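Local coordinates for CaaX farnesyltransferase beta subunit Ram1 (Aspergillus fumigatus, PDB 4L9P), which probably provides the CAAX-peptide-binding beta subunit of a zinc-dependent heterodimeric enzyme that transfers a farnesyl group from farnesyl diphosphate to a protein cysteine, at residues B[151-155]-B[176-180]; B[169-173]-B[212-216]; B[205-209]-B[259-264]. Numbering follows the deposited sequence.

Contact 1 of 3, residues B[151-155]-B[176-180]; sequences RPWMV and VISTF
An inner and an outer helix of the alpha-alpha toroid, consecutive in the chain, pack here as an antiparallel helical hairpin. Segments 151-155 and 176-180 are both regular helix; their axes run at 165° (signed crossing -165°) and approach to 11.4 Å, a spacing filled by side chains. In the register Pro152 lies opposite Phe180 (CA to CA 7.8 Å) and Val155 opposite Val176 (8.0 Å).

Phe180 and Val155 bury the most surface. With chi1 m (-68°) and chi2 -48°, the Phe180 ring reaches back into the gap although its CA-to-CB bond points sideways. Val155, chi1 t, points its CA-to-CB bond toward the partner helix, and its CB lies 4.0 Å from Phe180 CZ. Val155 CG1 meets Val176 CG2 at 4.4 Å, and Val155 CG2 lies 4.3 Å from Thr179 CG2. Thr179, chi1 m, thus offers its methyl to the hairpin, whereas its hydroxyl OG1 bonds to the carbonyl of Arg175 and to the Leu44 amide of the alpha subunit.

The same subunit covers one flank: the Arg151 guanidinium passes Thr179 but is hydrogen-bonded to the Ala45 and Leu44 carbonyls of the alpha subunit. Trp153 points away from the outer helix and touches the bound isoprenoid analogue and peptide, so the hairpin joins a pocket-lining helix to the subunit interface. The tightest approach lies at the ring edge of Phe180, where Pro152 CB sits 3.6 Å from CE1, near the ring plane.

Contact 2 of 3, residues B[169-173]-B[212-216]; sequences VTRFR and MVGGE
A short 3-10 turn that ends at Phe172 is held by the hydrogen bonds Phe172 N to Val169 O (2.9 Å) and Arg173 N to Thr170 O (3.0 Å). The turn meets the end of helix 200-213, bringing Thr170 CA within 4.9 Å of Val213 CA.

Val213, chi1 m, is the most covered residue: its CG1 lies 3.5 Å from Val169 O and 3.9 Å from Phe172 CB. Val169, also m, sets CG2 4.3 Å from Met212 CB. Phe172 (chi1 -75°) and Met212 (chi1 -77°) lead their ends away, the former onto Leu44 of the alpha subunit.

Arg173 is extended beyond an m chi1, with chi2 to chi4 near 180°. Arg173 NE donates a nearly straight hydrogen bond of 2.8 Å to Val213 O (172°); Arg173 NH2 adds a weak one of 3.3 Å to the same oxygen. The guanidinium carries Gly215 N over one face, 3.6 Å from NH2; a CB on Gly215 would come 2.9 Å from Arg173 CZ, a clash. Gly214 leaves the helix at phi 71°, and Gly215 is the N-cap of helix 216-221. Such loop-to-helix-end packing joins neighbouring helical hairpins of the alpha-alpha toroid.

Contact 3 of 3, residues B[205-209]-B[259-264]; sequences AAVLS and VVHALL
Two inner helices of the alpha-alpha toroid run in roughly the same direction here: segments 205-209 and 259-263 cross at 33°, with axes 10.0 Å apart, and Leu264 follows the second helix. The register sets Val207 CA 6.7 Å from Val260 CA.

Apolar packing makes the whole contact. Val207, chi1 t, points its CA-to-CB bond toward the partner helix and is the most covered residue: CG2 meets Val260 CG2 at 4.2 Å, and CG1 faces both Leu263 CD1 (4.0 Å) and Leu264 CD2 (4.1 Å). Leu208, in the m,t rotamer, starts sideways but swings CD2 to 3.5 Å from Leu263 CD1 and 4.3 Å from Val259 CG1. Leu263 and Leu264 are likewise m,t.

No polar bond joins the two segments; within them, Ser209 OG donates to Ala205 O at 2.8 Å and Leu263 N bonds to Val259 O at 2.9 Å. With every touching residue buried and aliphatic, cohesion between these helices rests on shape and exclusion of water.

In the fold
The three contacts sit on the same side of the chain's centre, with their own centres about 12 to 14 Å apart, all in the alpha-alpha toroid. Contact 1 closes helix 151-164 against helix 173-183; contact 2 ties the loop between those helices to the end of helix 200-213; contact 3 carries the same helix on to helix 251-263. Along the chain contact 2 interleaves with both others, while contact 1 is complete before contact 3 opens. Contacts 1 and 3 also meet directly, Phe180 CD1 lying 3.7 Å from Ala206 CB, and Val176 CG2 is 3.7 Å from Val213 CG1 of contact 2. Helix 200-213 thus links the alpha-subunit side to helix 251-263, which carries the ligand-pocket residues Arg252, Tyr255 and Cys256.

Contact 1 of 3, residues B[151-155]-B[176-180]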
loop_
_atom_site.group_PDB
_atom_site.type_symbol
_atom_site.label_atom_id
_atom_site.label_comp_id
_atom_site.label_asym_id
_atom_site.label_seq_id
_atom_site.Cartn_x
_atom_site.Cartn_y
_atom_site.Cartn_z
ATOM N N ARG B 151 0.609 18.018 -5.166
ATOM C CA ARG B 151 1.418 18.558 -6.262
ATOM C C ARG B 151 2.803 17.887 -6.335
ATOM O O ARG B 151 3.257 17.553 -7.409
ATOM C CB ARG B 151 1.478 20.070 -6.240
ATOM C CG ARG B 151 0.155 20.642 -6.791
ATOM C CD ARG B 151 0.191 22.174 -6.896
ATOM N NE ARG B 151 1.332 22.572 -7.739
ATOM C CZ ARG B 151 2.307 23.385 -7.384
ATOM N NH1 ARG B 151 2.285 23.999 -6.196
ATOM N NH2 ARG B 151 3.275 23.638 -8.265
ATOM N N PRO B 152 3.470 17.645 -5.198
ATOM C CA PRO B 152 4.774 16.940 -5.351
ATOM C C PRO B 152 4.630 15.557 -5.916
ATOM O O PRO B 152 5.511 15.143 -6.719
ATOM C CB PRO B 152 5.343 16.923 -3.926
ATOM C CG PRO B 152 4.711 18.207 -3.305
ATOM C CD PRO B 152 3.270 18.209 -3.840
ATOM N N TRP B 153 3.555 14.851 -5.523
ATOM C CA TRP B 153 3.290 13.562 -6.165
ATOM C C TRP B 153 3.133 13.682 -7.674
ATOM O O TRP B 153 3.614 12.820 -8.431
ATOM C CB TRP B 153 2.037 12.903 -5.634
ATOM C CG TRP B 153 2.170 12.193 -4.337
ATOM C CD1 TRP B 153 1.408 12.402 -3.220
ATOM C CD2 TRP B 153 2.993 11.056 -4.056
ATOM N NE1 TRP B 153 1.743 11.488 -2.253
ATOM C CE2 TRP B 153 2.723 10.652 -2.730
ATOM C CE3 TRP B 153 3.909 10.314 -4.805
ATOM C CZ2 TRP B 153 3.331 9.559 -2.128
ATOM C CZ3 TRP B 153 4.544 9.213 -4.179
ATOM C CH2 TRP B 153 4.230 8.859 -2.875
ATOM N N MET B 154 2.411 14.696 -8.155
ATOM C CA MET B 154 2.193 14.810 -9.621
ATOM C C MET B 154 3.517 15.029 -10.361
ATOM O O MET B 154 3.683 14.573 -11.512
ATOM C CB MET B 154 1.194 15.941 -9.939
ATOM C CG MET B 154 -0.107 15.729 -9.155
ATOM S SD MET B 154 -1.158 17.165 -9.081
ATOM C CE MET B 154 -1.387 17.104 -10.769
ATOM N N VAL B 155 4.451 15.714 -9.704
ATOM C CA VAL B 155 5.801 15.858 -10.296
ATOM C C VAL B 155 6.513 14.502 -10.325
ATOM O O VAL B 155 7.008 14.077 -11.377
ATOM C CB VAL B 155 6.654 16.887 -9.508
ATOM C CG1 VAL B 155 8.078 16.898 -10.095
ATOM C CG2 VAL B 155 5.999 18.282 -9.607
ATOM N N VAL B 176 12.088 21.716 -11.370
ATOM C CA VAL B 176 11.947 20.972 -10.101
ATOM C C VAL B 176 12.429 21.828 -8.908
ATOM O O VAL B 176 11.776 21.891 -7.849
ATOM C CB VAL B 176 12.711 19.646 -10.181
ATOM C CG1 VAL B 176 12.956 19.047 -8.776
ATOM C CG2 VAL B 176 11.949 18.674 -11.064
ATOM N N ILE B 177 13.567 22.493 -9.094
ATOM C CA ILE B 177 14.088 23.381 -8.043
ATOM C C ILE B 177 13.088 24.482 -7.687
ATOM O O ILE B 177 12.835 24.743 -6.510
ATOM C CB ILE B 177 15.482 23.962 -8.431
ATOM C CG1 ILE B 177 16.513 22.835 -8.486
ATOM C CG2 ILE B 177 15.930 25.035 -7.441
ATOM C CD1 ILE B 177 17.784 23.202 -9.206
ATOM N N SER B 178 12.536 25.130 -8.704
ATOM C CA SER B 178 11.528 26.182 -8.529
ATOM C C SER B 178 10.362 25.613 -7.697
ATOM O O SER B 178 9.936 26.220 -6.708
ATOM C CB SER B 178 11.002 26.594 -9.897
ATOM O OG SER B 178 10.010 27.577 -9.753
ATOM N N THR B 179 9.864 24.442 -8.114
ATOM C CA THR B 179 8.700 23.873 -7.492
ATOM C C THR B 179 8.958 23.543 -6.028
ATOM O O THR B 179 8.138 23.839 -5.175
ATOM C CB THR B 179 8.289 22.540 -8.217
ATOM O OG1 THR B 179 8.054 22.816 -9.606
ATOM C CG2 THR B 179 7.027 21.941 -7.605
ATOM N N PHE B 180 10.074 22.899 -5.722
ATOM C CA PHE B 180 10.237 22.370 -4.341
ATOM C C PHE B 180 10.836 23.418 -3.391
ATOM O O PHE B 180 10.723 23.310 -2.179
ATOM C CB PHE B 180 11.008 21.048 -4.362
ATOM C CG PHE B 180 10.203 19.954 -5.009
ATOM C CD1 PHE B 180 8.881 19.786 -4.619
ATOM C CD2 PHE B 180 10.701 19.157 -6.009
ATOM C CE1 PHE B 180 8.086 18.815 -5.220
ATOM C CE2 PHE B 180 9.932 18.230 -6.598
ATOM C CZ PHE B 180 8.612 18.049 -6.248
#

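Contact 2 of 3, residues B[169-173]-B[212-216]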
loop_
_atom_site.group_PDB
_atom_site.type_symbol
_atom_site.label_atom_id
_atom_site.label_comp_id
_atom_site.label_asym_id
_atom_site.label_seq_id
_atom_site.Cartn_x
_atom_site.Cartn_y
_atom_site.Cartn_z
ATOM N N VAL B 169 15.444 13.269 -18.134
ATOM C CA VAL B 169 14.671 14.320 -17.467
ATOM C C VAL B 169 15.575 15.408 -16.842
ATOM O O VAL B 169 15.092 16.229 -16.056
ATOM C CB VAL B 169 13.703 13.758 -16.404
ATOM C CG1 VAL B 169 12.671 12.808 -17.073
ATOM C CG2 VAL B 169 14.458 13.031 -15.301
ATOM N N THR B 170 16.863 15.405 -17.199
ATOM C CA THR B 170 17.818 16.451 -16.780
ATOM C C THR B 170 17.268 17.837 -17.046
ATOM O O THR B 170 17.510 18.755 -16.286
ATOM C CB THR B 170 19.172 16.320 -17.569
ATOM O OG1 THR B 170 19.726 15.058 -17.243
ATOM C CG2 THR B 170 20.154 17.400 -17.159
ATOM N N ARG B 171 16.578 18.020 -18.166
ATOM C CA ARG B 171 16.136 19.357 -18.522
ATOM C C ARG B 171 15.102 19.893 -17.579
ATOM O O ARG B 171 14.830 21.069 -17.637
ATOM C CB ARG B 171 15.609 19.423 -19.944
ATOM C CG ARG B 171 14.363 18.524 -20.171
ATOM C CD ARG B 171 14.022 18.593 -21.668
ATOM N NE ARG B 171 13.075 17.560 -22.075
ATOM C CZ ARG B 171 12.643 17.404 -23.326
ATOM N NH1 ARG B 171 13.085 18.222 -24.302
ATOM N NH2 ARG B 171 11.779 16.432 -23.617
ATOM N N PHE B 172 14.546 19.055 -16.691
ATOM C CA PHE B 172 13.584 19.530 -15.690
ATOM C C PHE B 172 14.244 20.024 -14.396
ATOM O O PHE B 172 13.504 20.409 -13.476
ATOM C CB PHE B 172 12.559 18.434 -15.335
ATOM C CG PHE B 172 11.520 18.249 -16.422
ATOM C CD1 PHE B 172 10.441 19.128 -16.550
ATOM C CD2 PHE B 172 11.622 17.236 -17.342
ATOM C CE1 PHE B 172 9.467 18.962 -17.550
ATOM C CE2 PHE B 172 10.666 17.096 -18.355
ATOM C CZ PHE B 172 9.609 17.950 -18.476
ATOM N N ARG B 173 15.586 20.005 -14.304
ATOM C CA ARG B 173 16.227 20.392 -13.027
ATOM C C ARG B 173 15.757 21.749 -12.509
ATOM O O ARG B 173 15.349 21.873 -11.347
ATOM C CB ARG B 173 17.749 20.433 -13.117
ATOM C CG ARG B 173 18.367 19.121 -13.216
ATOM C CD ARG B 173 19.892 19.277 -13.486
ATOM N NE ARG B 173 20.443 17.933 -13.529
ATOM C CZ ARG B 173 21.683 17.672 -13.818
ATOM N NH1 ARG B 173 22.504 18.693 -14.127
ATOM N NH2 ARG B 173 22.065 16.402 -13.800
ATOM N N MET B 212 15.838 11.986 -9.465
ATOM C CA MET B 212 15.712 11.666 -10.908
ATOM C C MET B 212 16.319 12.781 -11.758
ATOM O O MET B 212 17.037 12.500 -12.735
ATOM C CB MET B 212 14.234 11.395 -11.335
ATOM C CG MET B 212 13.792 10.055 -10.923
ATOM S SD MET B 212 12.116 9.658 -11.490
ATOM C CE MET B 212 11.143 10.558 -10.211
ATOM N N VAL B 213 16.094 14.048 -11.421
ATOM C CA VAL B 213 16.693 15.099 -12.260
ATOM C C VAL B 213 18.166 15.255 -11.998
ATOM O O VAL B 213 18.931 15.634 -12.911
ATOM C CB VAL B 213 15.922 16.493 -12.178
ATOM C CG1 VAL B 213 14.446 16.351 -12.573
ATOM C CG2 VAL B 213 16.037 17.157 -10.782
ATOM N N GLY B 214 18.598 14.986 -10.769
ATOM C CA GLY B 214 20.023 15.048 -10.420
ATOM C C GLY B 214 20.584 16.452 -10.370
ATOM O O GLY B 214 19.853 17.458 -10.467
ATOM N N GLY B 215 21.901 16.505 -10.170
ATOM C CA GLY B 215 22.660 17.740 -10.192
ATOM C C GLY B 215 22.831 18.317 -8.809
ATOM O O GLY B 215 21.925 18.278 -7.975
ATOM N N GLU B 216 23.984 18.964 -8.589
ATOM C CA GLU B 216 24.294 19.538 -7.287
ATOM C C GLU B 216 23.302 20.622 -6.849
ATOM O O GLU B 216 22.959 20.713 -5.662
ATOM C CB GLU B 216 25.735 20.097 -7.311
ATOM C CG GLU B 216 26.223 20.736 -6.054
ATOM C CD GLU B 216 27.685 21.205 -6.187
ATOM O OE1 GLU B 216 28.321 20.908 -7.239
ATOM O OE2 GLU B 216 28.199 21.859 -5.239
#

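Contact 3 of 3, residues B[205-209]-B[259-264]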
loop_
_atom_site.group_PDB
_atom_site.type_symbol
_atom_site.label_atom_id
_atom_site.label_comp_id
_atom_site.label_asym_id
_atom_site.label_seq_id
_atom_site.Cartn_x
_atom_site.Cartn_y
_atom_site.Cartn_z
ATOM N N ALA B 205 8.090 12.220 -2.343
ATOM C CA ALA B 205 7.927 12.558 -3.771
ATOM C C ALA B 205 8.935 13.588 -4.223
ATOM O O ALA B 205 9.503 13.482 -5.329
ATOM C CB ALA B 205 6.501 13.097 -4.022
ATOM N N ALA B 206 9.179 14.599 -3.387
ATOM C CA ALA B 206 10.132 15.592 -3.772
ATOM C C ALA B 206 11.563 15.046 -3.833
ATOM O O ALA B 206 12.314 15.382 -4.752
ATOM C CB ALA B 206 10.048 16.810 -2.802
ATOM N N VAL B 207 11.968 14.285 -2.813
ATOM C CA VAL B 207 13.315 13.708 -2.848
ATOM C C VAL B 207 13.530 12.794 -4.026
ATOM O O VAL B 207 14.602 12.821 -4.652
ATOM C CB VAL B 207 13.617 12.984 -1.505
ATOM C CG1 VAL B 207 14.929 12.165 -1.569
ATOM C CG2 VAL B 207 13.722 14.021 -0.386
ATOM N N LEU B 208 12.544 11.972 -4.351
ATOM C CA LEU B 208 12.687 11.074 -5.503
ATOM C C LEU B 208 12.734 11.887 -6.801
ATOM O O LEU B 208 13.482 11.531 -7.744
ATOM C CB LEU B 208 11.493 10.100 -5.558
ATOM C CG LEU B 208 11.521 9.012 -4.475
ATOM C CD1 LEU B 208 10.454 7.968 -4.746
ATOM C CD2 LEU B 208 12.862 8.355 -4.214
ATOM N N SER B 209 11.949 12.970 -6.861
ATOM C CA SER B 209 12.019 13.841 -8.050
ATOM C C SER B 209 13.389 14.469 -8.210
ATOM O O SER B 209 13.936 14.566 -9.320
ATOM C CB SER B 209 10.951 14.939 -7.971
ATOM O OG SER B 209 9.616 14.398 -7.999
ATOM N N VAL B 259 12.823 6.116 3.536
ATOM C CA VAL B 259 13.423 6.358 2.212
ATOM C C VAL B 259 14.044 7.731 2.182
ATOM O O VAL B 259 15.169 7.878 1.661
ATOM C CB VAL B 259 12.350 6.235 1.117
ATOM C CG1 VAL B 259 12.838 6.899 -0.180
ATOM C CG2 VAL B 259 12.042 4.756 0.885
ATOM N N VAL B 260 13.356 8.770 2.678
ATOM C CA VAL B 260 13.990 10.107 2.737
ATOM C C VAL B 260 15.271 10.067 3.584
ATOM O O VAL B 260 16.314 10.619 3.190
ATOM C CB VAL B 260 13.035 11.116 3.310
ATOM C CG1 VAL B 260 13.704 12.486 3.629
ATOM C CG2 VAL B 260 11.853 11.322 2.298
ATOM N N HIS B 261 15.175 9.383 4.727
ATOM C CA HIS B 261 16.335 9.293 5.633
ATOM C C HIS B 261 17.514 8.650 4.910
ATOM O O HIS B 261 18.660 9.143 5.005
ATOM C CB HIS B 261 15.880 8.485 6.843
ATOM C CG HIS B 261 16.878 8.432 7.955
ATOM N ND1 HIS B 261 18.057 7.711 7.875
ATOM C CD2 HIS B 261 16.886 9.068 9.160
ATOM C CE1 HIS B 261 18.737 7.890 9.012
ATOM N NE2 HIS B 261 18.048 8.713 9.803
ATOM N N ALA B 262 17.270 7.536 4.224
ATOM C CA ALA B 262 18.343 6.805 3.546
ATOM C C ALA B 262 18.920 7.595 2.378
ATOM O O ALA B 262 20.146 7.699 2.233
ATOM C CB ALA B 262 17.828 5.466 2.998
ATOM N N LEU B 263 18.060 8.144 1.511
ATOM C CA LEU B 263 18.624 8.790 0.325
ATOM C C LEU B 263 19.397 10.089 0.672
ATOM O O LEU B 263 20.268 10.478 -0.088
ATOM C CB LEU B 263 17.524 9.116 -0.700
ATOM C CG LEU B 263 16.948 7.863 -1.330
ATOM C CD1 LEU B 263 15.736 8.277 -2.252
ATOM C CD2 LEU B 263 17.971 7.116 -2.182
ATOM N N LEU B 264 19.064 10.766 1.778
ATOM C CA LEU B 264 19.745 11.992 2.201
ATOM C C LEU B 264 20.887 11.688 3.205
ATOM O O LEU B 264 21.514 12.619 3.714
ATOM C CB LEU B 264 18.744 12.952 2.849
ATOM C CG LEU B 264 17.602 13.416 1.905
ATOM C CD1 LEU B 264 16.783 14.434 2.716
ATOM C CD2 LEU B 264 18.022 13.939 0.533
#